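Local coordinates for Alr4995 protein (Nostoc sp., PDB 6LRF) that acts as a bifunctional arginine dihydrolase and ornithine cyclodeaminase, breaking arginine down to ornithine and probably turning ornithine into proline, at residues L8-P12 and L66-A70; D18-N22 and H87-Q91; L176-L182 and L240-F245; H507-L511 and L684-T688; V528-E532 and H556-I561. All coordinates share one frame; numbering follows the deposited sequence.

Interaction 1 (L8-P12 and L66-A70)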
# COMPACT_ATOMS: atom_id res chain seq x y z
N LEU B 8 25.61 -40.89 -35.43
CA LEU B 8 26.09 -39.93 -36.41
C LEU B 8 26.64 -38.70 -35.70
O LEU B 8 25.96 -38.16 -34.82
CB LEU B 8 24.96 -39.53 -37.33
CG LEU B 8 25.31 -38.48 -38.37
CD1 LEU B 8 26.34 -39.06 -39.31
CD2 LEU B 8 24.04 -38.11 -39.08
N MSE B 9 27.84 -38.27 -36.06
CA MSE B 9 28.40 -37.02 -35.53
C MSE B 9 28.95 -36.15 -36.64
O MSE B 9 28.88 -36.50 -37.82
CB MSE B 9 29.50 -37.31 -34.51
CG MSE B 9 29.01 -38.06 -33.30
SE MSE B 9 30.35 -38.31 -31.87
CE MSE B 9 30.66 -36.43 -31.37
N CYS B 10 29.49 -35.00 -36.28
CA CYS B 10 30.07 -34.11 -37.27
C CYS B 10 31.14 -33.28 -36.60
O CYS B 10 30.86 -32.55 -35.64
CB CYS B 10 29.00 -33.23 -37.91
SG CYS B 10 29.63 -32.09 -39.15
N PRO B 11 32.39 -33.43 -37.08
CA PRO B 11 33.55 -32.77 -36.48
C PRO B 11 33.47 -31.24 -36.55
O PRO B 11 32.87 -30.68 -37.48
CB PRO B 11 34.73 -33.31 -37.31
CG PRO B 11 34.12 -33.71 -38.61
CD PRO B 11 32.76 -34.23 -38.26
N PRO B 12 34.06 -30.56 -35.56
CA PRO B 12 33.97 -29.10 -35.40
C PRO B 12 34.89 -28.30 -36.32
O PRO B 12 35.36 -27.24 -35.89
CB PRO B 12 34.39 -28.89 -33.94
CG PRO B 12 35.27 -30.04 -33.64
CD PRO B 12 34.72 -31.19 -34.41
N LEU B 66 26.17 -27.49 -37.88
CA LEU B 66 26.12 -28.83 -38.47
C LEU B 66 26.67 -29.88 -37.49
O LEU B 66 26.36 -31.06 -37.61
CB LEU B 66 26.89 -28.85 -39.79
CG LEU B 66 26.52 -29.98 -40.75
CD1 LEU B 66 25.24 -29.64 -41.48
CD2 LEU B 66 27.65 -30.28 -41.73
N VAL B 67 27.45 -29.45 -36.51
CA VAL B 67 27.96 -30.35 -35.48
C VAL B 67 26.83 -30.91 -34.61
O VAL B 67 27.00 -31.92 -33.92
CB VAL B 67 28.98 -29.65 -34.56
CG1 VAL B 67 30.24 -29.30 -35.34
CG2 VAL B 67 28.37 -28.39 -33.94
N PHE B 68 25.68 -30.25 -34.63
CA PHE B 68 24.55 -30.66 -33.80
C PHE B 68 23.65 -31.61 -34.58
O PHE B 68 22.52 -31.28 -34.97
CB PHE B 68 23.80 -29.44 -33.30
CG PHE B 68 24.58 -28.63 -32.28
CD1 PHE B 68 25.28 -29.28 -31.26
CD2 PHE B 68 24.64 -27.24 -32.36
CE1 PHE B 68 26.01 -28.55 -30.33
CE2 PHE B 68 25.37 -26.50 -31.43
CZ PHE B 68 26.06 -27.15 -30.41
N THR B 69 24.18 -32.81 -34.82
CA THR B 69 23.50 -33.82 -35.63
C THR B 69 22.20 -34.33 -35.01
O THR B 69 21.38 -34.88 -35.72
CB THR B 69 24.41 -35.03 -35.89
OG1 THR B 69 24.90 -35.52 -34.63
CG2 THR B 69 25.59 -34.64 -36.78
N ALA B 70 22.03 -34.16 -33.69
CA ALA B 70 20.75 -34.47 -33.04
C ALA B 70 19.59 -33.86 -33.83
O ALA B 70 18.51 -34.45 -33.95
CB ALA B 70 20.72 -33.96 -31.58
O HOH W 1 28.78 -34.01 -33.54
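C10 lays its side chain over L66: SG rests 3.7 Å from the CD2 methyl of L66, and its CB comes within 3.4 Å of the L66 carbonyl O. SG is anti to the backbone N (chi1 180°), which swings it over toward L66. Cysteine suits the place, being small enough to sit against a carbonyl and apolar enough to meet a leucine methyl.

T69 splits its work between two branches. Its OG1 donates to L8 O over 2.9 Å, coming from above the carbonyl plane and 41° out of it, and also makes a weak hydrogen bond to L265 O. The CG2 methyl turns to the chain just beyond, lying 3.7 Å from the backbone C of the selenomethionine M9 and also touching C10 CB. Further along, V67 CG1 approaches C10 O to 3.3 Å and brushes P12. A water accepts the N-H of C10 at 3.0 Å and lies 2.8 Å from V67 O, to which it may give a proton.

Strand 6-9 is the middle one of a three-stranded sheet, between 53-56 and 267-268, in what is probably the propeller of the GME family. Helix 34-49 packs on M9, and F97 of helix 93-103 meets L66. Where the strand gives way to loop, one threonine hydroxyl and one water thus serve backbone polar groups, while methyls and sulfur fill the rest.

Interaction 2 (D18-N22 and H87-Q91)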
# COMPACT_ATOMS: atom_id res chain seq x y z
N ASP B 18 28.45 -17.87 -34.78
CA ASP B 18 28.31 -16.85 -35.82
C ASP B 18 27.20 -15.83 -35.56
O ASP B 18 27.29 -14.68 -36.00
CB ASP B 18 28.02 -17.51 -37.17
CG ASP B 18 29.22 -18.23 -37.76
OD1 ASP B 18 30.36 -17.87 -37.41
OD2 ASP B 18 29.00 -19.16 -38.58
N TYR B 19 26.16 -16.28 -34.86
CA TYR B 19 24.91 -15.54 -34.74
C TYR B 19 24.28 -15.89 -33.40
O TYR B 19 24.91 -16.56 -32.58
CB TYR B 19 23.96 -15.90 -35.88
CG TYR B 19 24.00 -17.37 -36.25
CD1 TYR B 19 23.42 -18.34 -35.44
CD2 TYR B 19 24.64 -17.80 -37.41
CE1 TYR B 19 23.48 -19.69 -35.77
CE2 TYR B 19 24.70 -19.13 -37.75
CZ TYR B 19 24.12 -20.07 -36.93
OH TYR B 19 24.18 -21.40 -37.28
N VAL B 20 23.04 -15.44 -33.19
CA VAL B 20 22.28 -15.80 -31.99
C VAL B 20 20.85 -16.23 -32.38
O VAL B 20 20.11 -15.46 -33.01
CB VAL B 20 22.23 -14.63 -30.95
CG1 VAL B 20 21.63 -15.10 -29.62
CG2 VAL B 20 23.63 -14.04 -30.70
N ILE B 21 20.50 -17.47 -32.03
CA ILE B 21 19.17 -18.02 -32.28
C ILE B 21 18.62 -18.75 -31.06
O ILE B 21 17.50 -19.24 -31.09
CB ILE B 21 19.14 -18.99 -33.50
CG1 ILE B 21 20.13 -20.15 -33.29
CG2 ILE B 21 19.41 -18.25 -34.80
CD1 ILE B 21 19.98 -21.29 -34.29
N ASN B 22 19.43 -18.86 -30.01
CA ASN B 22 18.95 -19.33 -28.71
C ASN B 22 19.67 -18.57 -27.58
O ASN B 22 20.75 -18.02 -27.80
CB ASN B 22 19.11 -20.87 -28.57
CG ASN B 22 20.56 -21.32 -28.42
OD1 ASN B 22 21.22 -21.00 -27.44
ND2 ASN B 22 21.03 -22.14 -29.37
N HIS B 87 14.89 -21.37 -37.94
CA HIS B 87 15.79 -20.27 -38.27
C HIS B 87 16.58 -20.50 -39.53
O HIS B 87 17.19 -21.57 -39.70
CB HIS B 87 16.75 -20.02 -37.11
CG HIS B 87 16.08 -19.49 -35.88
ND1 HIS B 87 15.92 -20.24 -34.73
CD2 HIS B 87 15.51 -18.29 -35.62
CE1 HIS B 87 15.30 -19.52 -33.82
NE2 HIS B 87 15.04 -18.33 -34.33
N LYS B 88 16.61 -19.49 -40.39
CA LYS B 88 17.33 -19.56 -41.65
C LYS B 88 18.83 -19.89 -41.47
O LYS B 88 19.46 -20.42 -42.37
CB LYS B 88 17.17 -18.23 -42.41
CG LYS B 88 17.50 -17.00 -41.56
CD LYS B 88 17.14 -15.68 -42.26
CE LYS B 88 16.86 -14.56 -41.25
NZ LYS B 88 16.13 -13.40 -41.84
N GLU B 89 19.37 -19.60 -40.29
CA GLU B 89 20.80 -19.80 -40.05
C GLU B 89 21.18 -21.29 -40.04
O GLU B 89 22.37 -21.63 -40.17
CB GLU B 89 21.22 -19.14 -38.72
CG GLU B 89 21.32 -17.61 -38.75
CD GLU B 89 19.98 -16.93 -38.56
OE1 GLU B 89 19.08 -17.56 -37.96
OE2 GLU B 89 19.82 -15.77 -39.00
N ARG B 90 20.19 -22.16 -39.88
CA ARG B 90 20.45 -23.59 -39.81
C ARG B 90 19.81 -24.33 -40.99
O ARG B 90 20.10 -25.50 -41.20
CB ARG B 90 19.96 -24.19 -38.48
CG ARG B 90 20.81 -23.81 -37.27
CD ARG B 90 20.64 -24.79 -36.11
NE ARG B 90 21.23 -26.09 -36.43
CZ ARG B 90 21.26 -27.13 -35.60
NH1 ARG B 90 20.72 -27.02 -34.39
NH2 ARG B 90 21.82 -28.28 -35.98
N GLN B 91 18.97 -23.63 -41.75
CA GLN B 91 18.26 -24.28 -42.86
C GLN B 91 19.18 -24.81 -43.96
O GLN B 91 18.83 -25.75 -44.67
CB GLN B 91 17.24 -23.32 -43.46
CG GLN B 91 15.93 -23.27 -42.68
CD GLN B 91 15.05 -22.08 -43.06
OE1 GLN B 91 15.29 -21.41 -44.06
NE2 GLN B 91 14.03 -21.82 -42.25
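Loop 18-22 passes the short, weakly bonded helical turn 88-91 at side-chain distance, with the CA atoms of I21 and H87 7.2 Å apart, and R90 N bonded to H87 O to start that turn. Two CH-pi contacts fill the space. E89 CB stands over the centre of the Y19 ring, 3.6 Å from its centroid and 13° off the normal. A bend at the second torsion of E89 (chi2 82°) then carries its carboxylate onward to I21, where OE1 lies 3.3 Å from CG2. The tyrosine thus offers a broad apolar face to the aliphatic stem of the glutamate, while its OH finds a hydrogen bond with D65. In the second contact I21 CB lies over one face of H87, offset toward the rim and 3.8 Å from the ring centroid. The CD1 end of I21, crossing R90 at about a right angle, touches its CG at 4.0 Å. Only the stem of R90 is used here, for its guanidinium is held by a salt bridge to E93 and a hydrogen bond to N71. In the fold, the surface loop that follows the first strand of the GME-type domain is thereby packed on the turn leading into helix 93-103.

Interaction 3 (L176-L182 and L240-F245)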
# COMPACT_ATOMS: atom_id res chain seq x y z
N LEU B 176 15.96 -43.34 -20.89
CA LEU B 176 17.15 -44.18 -20.66
C LEU B 176 16.78 -45.65 -20.72
O LEU B 176 15.59 -46.00 -20.69
CB LEU B 176 17.79 -43.87 -19.31
CG LEU B 176 18.28 -42.45 -19.09
CD1 LEU B 176 18.53 -42.22 -17.60
CD2 LEU B 176 19.53 -42.18 -19.90
N ALA B 177 17.78 -46.51 -20.79
CA ALA B 177 17.53 -47.94 -20.81
C ALA B 177 16.78 -48.37 -19.55
O ALA B 177 16.83 -47.67 -18.53
CB ALA B 177 18.84 -48.72 -20.93
N ASN B 178 16.07 -49.49 -19.64
CA ASN B 178 15.41 -50.10 -18.48
C ASN B 178 14.31 -49.20 -17.91
O ASN B 178 14.10 -49.15 -16.69
CB ASN B 178 16.47 -50.42 -17.41
CG ASN B 178 15.98 -51.39 -16.37
OD1 ASN B 178 15.14 -52.25 -16.65
ND2 ASN B 178 16.51 -51.28 -15.15
N GLY B 179 13.63 -48.48 -18.79
CA GLY B 179 12.47 -47.67 -18.42
C GLY B 179 12.71 -46.35 -17.70
O GLY B 179 11.76 -45.65 -17.37
N TYR B 180 13.97 -46.00 -17.47
CA TYR B 180 14.26 -44.80 -16.68
C TYR B 180 14.10 -43.51 -17.48
O TYR B 180 14.23 -43.49 -18.70
CB TYR B 180 15.66 -44.90 -16.09
CG TYR B 180 15.72 -45.88 -14.95
CD1 TYR B 180 16.12 -47.20 -15.16
CD2 TYR B 180 15.32 -45.51 -13.67
CE1 TYR B 180 16.15 -48.11 -14.11
CE2 TYR B 180 15.34 -46.41 -12.62
CZ TYR B 180 15.76 -47.71 -12.85
OH TYR B 180 15.79 -48.60 -11.80
N LEU B 181 13.79 -42.43 -16.77
CA LEU B 181 13.63 -41.13 -17.41
C LEU B 181 14.37 -40.08 -16.63
O LEU B 181 14.06 -39.82 -15.47
CB LEU B 181 12.16 -40.74 -17.52
CG LEU B 181 12.00 -39.29 -17.98
CD1 LEU B 181 12.49 -39.11 -19.42
CD2 LEU B 181 10.57 -38.79 -17.84
N LEU B 182 15.35 -39.46 -17.28
CA LEU B 182 16.10 -38.36 -16.71
C LEU B 182 15.53 -37.06 -17.26
O LEU B 182 15.59 -36.83 -18.47
CB LEU B 182 17.58 -38.50 -17.06
CG LEU B 182 18.53 -37.41 -16.57
CD1 LEU B 182 18.85 -37.64 -15.11
CD2 LEU B 182 19.81 -37.40 -17.42
N LEU B 240 22.02 -42.15 -10.48
CA LEU B 240 22.21 -42.94 -11.70
C LEU B 240 22.98 -44.24 -11.43
O LEU B 240 22.59 -45.32 -11.90
CB LEU B 240 22.94 -42.10 -12.75
CG LEU B 240 22.18 -40.87 -13.27
CD1 LEU B 240 23.10 -39.93 -14.05
CD2 LEU B 240 21.00 -41.31 -14.14
N THR B 241 24.06 -44.15 -10.67
CA THR B 241 24.79 -45.35 -10.25
C THR B 241 23.91 -46.17 -9.30
O THR B 241 23.96 -47.40 -9.31
CB THR B 241 26.12 -45.00 -9.57
OG1 THR B 241 25.90 -43.97 -8.59
CG2 THR B 241 27.12 -44.48 -10.61
N GLY B 242 23.10 -45.48 -8.51
CA GLY B 242 22.14 -46.12 -7.63
C GLY B 242 21.27 -47.17 -8.30
O GLY B 242 21.03 -48.22 -7.72
N VAL B 243 20.81 -46.90 -9.52
CA VAL B 243 20.01 -47.89 -10.26
C VAL B 243 20.81 -48.58 -11.36
O VAL B 243 20.24 -49.18 -12.26
CB VAL B 243 18.73 -47.26 -10.89
CG1 VAL B 243 17.80 -46.74 -9.80
CG2 VAL B 243 19.09 -46.17 -11.90
N GLY B 244 22.14 -48.50 -11.28
CA GLY B 244 22.99 -49.31 -12.13
C GLY B 244 23.54 -48.70 -13.41
O GLY B 244 24.09 -49.42 -14.23
N PHE B 245 23.40 -47.39 -13.58
CA PHE B 245 24.03 -46.70 -14.72
C PHE B 245 25.47 -46.31 -14.39
O PHE B 245 25.76 -45.87 -13.28
CB PHE B 245 23.25 -45.44 -15.10
CG PHE B 245 21.94 -45.70 -15.77
CD1 PHE B 245 21.90 -46.19 -17.07
CD2 PHE B 245 20.75 -45.45 -15.11
CE1 PHE B 245 20.68 -46.43 -17.70
CE2 PHE B 245 19.53 -45.68 -15.73
CZ PHE B 245 19.50 -46.18 -17.03
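A Schellman motif closes helix 234-242, and the residues that leave it pack on the hairpin turn joining strands 173-175 and 181-183. F245 N returns to L240 O and G244 N to T241 O, with G244 at positive phi (97°), where a CB would jam against the preceding carbonyl. The hairpin is tied by L176 N to Y180 O, and N178 and G179, the residue types that best tolerate positive phi, make its tip.

F245 has CG anti to the carbonyl carbon (chi1 -72°), which sends its ring toward the hairpin. Its edge is turned toward the face of Y180 in an offset edge-to-face pair, the centroids 5.6 Å apart and the planes at 80°; the nearest carbons are F245 CE2 and Y180 CD1, at 3.8 Å. A177 O lies 3.4 Å from F245 CZ, near the ring plane, so the hydrogen on CZ is turned to a carbonyl. L176 CB touches the same CZ at 3.7 Å. V243 comes to meet Y180 head-on, on the same side of its ring as F245: CG2 sits over the face, 4.0 Å from the centroid, while CB comes 3.4 Å from the phenolic OH. Deeper in, L240 CD2 reaches L176 CD1 at 4.3 Å and L182 CD1 at 4.4 Å. Tyrosine suits the partly exposed rim, its ring face taking V243 and F245; the leucines and F245 suit the buried side.

I206 of strand 205-207, next to 181-183 in the sheet, touches Y180, L182 and L240, while N222 of strand 221-223 lies against L176 and F245.

Interaction 4 (H507-L511 and L684-T688)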
# COMPACT_ATOMS: atom_id res chain seq x y z
N HIS B 507 5.87 -26.27 1.88
CA HIS B 507 6.52 -26.08 3.19
C HIS B 507 5.56 -26.33 4.34
O HIS B 507 5.94 -26.94 5.34
CB HIS B 507 7.11 -24.67 3.29
CG HIS B 507 8.17 -24.40 2.27
ND1 HIS B 507 9.37 -25.08 2.25
CD2 HIS B 507 8.21 -23.55 1.22
CE1 HIS B 507 10.10 -24.65 1.24
NE2 HIS B 507 9.42 -23.72 0.60
N LEU B 508 4.33 -25.86 4.21
CA LEU B 508 3.31 -26.18 5.19
C LEU B 508 3.11 -27.70 5.27
O LEU B 508 3.01 -28.25 6.35
CB LEU B 508 1.98 -25.47 4.87
CG LEU B 508 0.80 -25.81 5.80
CD1 LEU B 508 1.23 -25.72 7.27
CD2 LEU B 508 -0.37 -24.89 5.54
N SER B 509 3.06 -28.36 4.11
CA SER B 509 2.98 -29.82 4.03
C SER B 509 4.07 -30.48 4.84
O SER B 509 3.85 -31.46 5.56
CB SER B 509 3.12 -30.31 2.58
OG SER B 509 1.95 -30.08 1.83
N ARG B 510 5.28 -29.95 4.68
CA ARG B 510 6.43 -30.50 5.37
C ARG B 510 6.30 -30.34 6.89
O ARG B 510 6.51 -31.29 7.64
CB ARG B 510 7.71 -29.85 4.86
CG ARG B 510 8.92 -30.25 5.65
CD ARG B 510 10.11 -30.55 4.77
NE ARG B 510 11.22 -30.98 5.62
CZ ARG B 510 12.24 -30.21 5.96
NH1 ARG B 510 12.32 -28.97 5.50
NH2 ARG B 510 13.19 -30.69 6.75
N LEU B 511 5.93 -29.13 7.32
CA LEU B 511 5.65 -28.89 8.74
C LEU B 511 4.68 -29.91 9.36
O LEU B 511 4.92 -30.41 10.46
CB LEU B 511 5.09 -27.48 8.94
CG LEU B 511 6.10 -26.35 8.78
CD1 LEU B 511 5.40 -25.02 8.92
CD2 LEU B 511 7.20 -26.48 9.82
N LEU B 684 7.35 -19.13 5.10
CA LEU B 684 7.38 -20.58 5.28
C LEU B 684 8.68 -21.21 4.76
O LEU B 684 9.17 -22.20 5.30
CB LEU B 684 6.17 -21.23 4.60
CG LEU B 684 4.83 -20.99 5.30
CD1 LEU B 684 3.65 -21.28 4.38
CD2 LEU B 684 4.74 -21.84 6.56
N SER B 685 9.23 -20.63 3.70
CA SER B 685 10.46 -21.16 3.15
C SER B 685 11.60 -21.05 4.18
O SER B 685 12.25 -22.04 4.52
CB SER B 685 10.82 -20.43 1.85
OG SER B 685 11.81 -21.18 1.16
N LEU B 686 11.80 -19.84 4.69
CA LEU B 686 12.79 -19.56 5.73
C LEU B 686 12.57 -20.38 6.98
O LEU B 686 13.52 -20.87 7.59
CB LEU B 686 12.73 -18.09 6.09
CG LEU B 686 13.07 -17.11 4.98
CD1 LEU B 686 12.67 -15.70 5.40
CD2 LEU B 686 14.56 -17.20 4.69
N LEU B 687 11.31 -20.50 7.39
CA LEU B 687 10.97 -21.25 8.59
C LEU B 687 11.44 -22.69 8.48
O LEU B 687 12.01 -23.25 9.42
CB LEU B 687 9.46 -21.20 8.86
CG LEU B 687 8.98 -21.99 10.07
CD1 LEU B 687 9.49 -21.35 11.36
CD2 LEU B 687 7.46 -22.09 10.06
N THR B 688 11.20 -23.31 7.32
CA THR B 688 11.63 -24.71 7.14
C THR B 688 13.16 -24.81 7.02
O THR B 688 13.76 -25.76 7.53
CB THR B 688 10.95 -25.36 5.92
OG1 THR B 688 10.87 -24.41 4.84
CG2 THR B 688 9.53 -25.83 6.28
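One face of the H507 imidazole is covered by the backbone of S685, whose CA stands over the ring centre, 3.8 Å from the centroid and 12° off the normal. On that same side of the plane, S685 OG comes 3.5 Å from NE2, and T688 OG1 approaches ND1 obliquely to 3.1 Å. That hydroxyl also sits 2.8 Å from both L684 O and S685 O, so its single proton has a choice of acceptors. The guanidinium of R510 meets T688 CB obliquely, through NH1 at 3.9 Å, while its charge is matched by salt bridges to E514 and D692. These helices belong to the Rossmann-fold region: helix 680-694 follows the edge strand 673-677, and helix 505-513 precedes strand 519-523, the local axes 9.7 Å apart and inclined by 38°. A histidine suits the close end because it is flat enough to slip against a helix backbone. With an alanine at H507 the imidazole is gone, which would probably leave S685 CA uncovered and T688 OG1 without its ring-nitrogen neighbour. Toward the buried side, L511 has CG anti to the carbonyl carbon (chi1 -73°), which carries CD1 against two leucines, at 4.0 Å from L684 CD2 and 3.8 Å from L687 CD2.

Interaction 5 (V528-E532 and H556-I561)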
# COMPACT_ATOMS: atom_id res chain seq x y z
N VAL B 528 -9.60 -26.38 -1.46
CA VAL B 528 -9.76 -26.58 -2.90
C VAL B 528 -8.48 -26.21 -3.65
O VAL B 528 -8.06 -26.93 -4.55
CB VAL B 528 -10.93 -25.78 -3.50
CG1 VAL B 528 -11.02 -26.04 -5.01
CG2 VAL B 528 -12.26 -26.15 -2.84
N HIS B 529 -7.85 -25.09 -3.30
CA HIS B 529 -6.64 -24.65 -3.98
C HIS B 529 -5.48 -25.62 -3.76
O HIS B 529 -4.70 -25.88 -4.67
CB HIS B 529 -6.23 -23.25 -3.51
CG HIS B 529 -7.07 -22.16 -4.11
ND1 HIS B 529 -6.71 -21.48 -5.25
CD2 HIS B 529 -8.28 -21.67 -3.74
CE1 HIS B 529 -7.64 -20.60 -5.54
NE2 HIS B 529 -8.61 -20.70 -4.65
N ASP B 530 -5.35 -26.13 -2.53
CA ASP B 530 -4.29 -27.08 -2.22
C ASP B 530 -4.49 -28.35 -3.05
O ASP B 530 -3.54 -28.88 -3.64
CB ASP B 530 -4.29 -27.42 -0.74
CG ASP B 530 -3.36 -28.59 -0.41
OD1 ASP B 530 -2.11 -28.43 -0.51
OD2 ASP B 530 -3.87 -29.66 -0.00
N ILE B 531 -5.73 -28.83 -3.09
CA ILE B 531 -6.00 -30.05 -3.83
C ILE B 531 -5.81 -29.78 -5.33
O ILE B 531 -5.18 -30.58 -6.00
CB ILE B 531 -7.39 -30.58 -3.51
CG1 ILE B 531 -7.42 -31.01 -2.04
CG2 ILE B 531 -7.73 -31.75 -4.42
CD1 ILE B 531 -8.78 -31.45 -1.52
N GLU B 532 -6.28 -28.64 -5.83
CA GLU B 532 -6.08 -28.31 -7.24
C GLU B 532 -4.60 -28.26 -7.63
O GLU B 532 -4.20 -28.81 -8.66
CB GLU B 532 -6.74 -26.98 -7.59
CG GLU B 532 -6.82 -26.72 -9.09
CD GLU B 532 -7.13 -25.27 -9.44
OE1 GLU B 532 -7.56 -24.49 -8.56
OE2 GLU B 532 -6.90 -24.90 -10.61
N HIS B 556 -10.55 -26.35 -14.09
CA HIS B 556 -9.75 -27.15 -13.18
C HIS B 556 -10.28 -27.04 -11.74
O HIS B 556 -10.30 -28.02 -11.00
CB HIS B 556 -8.27 -26.74 -13.23
CG HIS B 556 -7.53 -27.28 -14.41
ND1 HIS B 556 -6.15 -27.22 -14.52
CD2 HIS B 556 -7.96 -27.89 -15.54
CE1 HIS B 556 -5.78 -27.77 -15.66
NE2 HIS B 556 -6.86 -28.20 -16.29
N HIS B 557 -10.69 -25.83 -11.37
CA HIS B 557 -11.19 -25.56 -10.02
C HIS B 557 -12.51 -26.29 -9.72
O HIS B 557 -12.64 -26.97 -8.70
CB HIS B 557 -11.38 -24.06 -9.85
CG HIS B 557 -11.41 -23.61 -8.43
ND1 HIS B 557 -10.29 -23.63 -7.61
CD2 HIS B 557 -12.42 -23.12 -7.67
CE1 HIS B 557 -10.62 -23.17 -6.42
NE2 HIS B 557 -11.90 -22.86 -6.42
N LEU B 558 -13.48 -26.12 -10.61
CA LEU B 558 -14.77 -26.79 -10.51
C LEU B 558 -14.63 -28.31 -10.63
O LEU B 558 -15.36 -29.04 -9.95
CB LEU B 558 -15.72 -26.27 -11.60
CG LEU B 558 -16.64 -25.13 -11.18
CD1 LEU B 558 -17.70 -25.65 -10.20
CD2 LEU B 558 -15.84 -23.99 -10.56
N LYS B 559 -13.71 -28.77 -11.48
CA LYS B 559 -13.46 -30.21 -11.59
C LYS B 559 -13.04 -30.79 -10.26
O LYS B 559 -13.49 -31.87 -9.87
CB LYS B 559 -12.36 -30.51 -12.62
CG LYS B 559 -11.82 -31.93 -12.51
CD LYS B 559 -11.02 -32.34 -13.75
CE LYS B 559 -10.77 -33.85 -13.76
NZ LYS B 559 -10.39 -34.34 -15.12
N VAL B 560 -12.16 -30.09 -9.56
CA VAL B 560 -11.68 -30.58 -8.28
C VAL B 560 -12.83 -30.64 -7.28
O VAL B 560 -12.97 -31.62 -6.53
CB VAL B 560 -10.54 -29.69 -7.72
CG1 VAL B 560 -10.30 -29.99 -6.23
CG2 VAL B 560 -9.27 -29.89 -8.54
N ILE B 561 -13.67 -29.61 -7.26
CA ILE B 561 -14.77 -29.56 -6.31
C ILE B 561 -15.74 -30.70 -6.59
O ILE B 561 -16.11 -31.45 -5.69
CB ILE B 561 -15.49 -28.21 -6.36
CG1 ILE B 561 -14.55 -27.13 -5.77
CG2 ILE B 561 -16.82 -28.28 -5.59
CD1 ILE B 561 -15.08 -25.70 -5.90
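E532 and H557 join two helices of the Rossmann-fold region, 524-536 and 554-567, whose local axes cross steeply, at 102°, and approach to 9.5 Å. The polar link is a single His-carboxylate hydrogen bond: H557 ND1 donates to E532 OE1 over 3.0 Å at 175°, nearly straight. The oxygen lies in the imidazole plane, whereas the donor meets it from above the carboxylate plane. Each group has its CG anti to the backbone N (chi1 -159° for H557), an orientation that brings each to the other helix. The buried carboxylate has further donors: L540 N also bonds OE1, and T538 OG1 bonds OE2. T538 serves H556 ND1 as well, and H556 CB approaches OE2. A leucine in place of E532 would probably leave H557 ND1 and L540 N without their acceptor and the imidazole freer to turn.

Ring contacts come next. V528 CG1 lies over one face of H557, toward the rim and only 3.2 Å from CE1, a tight fit. The same CE1 stands over a face of H529, 3.6 Å from its NE2, the two rings meeting obliquely; H529 ND1 is bonded to S539. Histidine is apt here, as its faces take methyls while its edge takes a carboxylate.

Aliphatic contacts fill the remainder, and beta-branched residues suit them by offering two carbon branches each. V560 sends CG1 to I531 CG2 at 3.6 Å and lays CG2 against the backbone CA of E532 at 3.8 Å. V528 straddles I561, with its CG1 and CG2 both 3.8 Å from I561 CG1.

In the fold
Interactions 1 and 2 form one patch of the N-terminal domain: their centres are 15 Å apart, their segments alternate along the chain, and R90 NH2 of interaction 2 probably bonds F68 O of interaction 1 at 3.2 Å. Interaction 3 lies wholly in the GME-type region, which also holds 66-70 and 87-91; its centre is about 26 Å from that of interaction 1. Interactions 4 and 5 belong to the Rossmann-fold region; 5 is nested in the chain loop closed by 4, and their nearest atoms are about 5 Å apart without touching. Centres of interactions 1 and 5 lie 47 Å apart, across the chain's centre. The enzyme here is unliganded, so no contact is placed against a bound substrate.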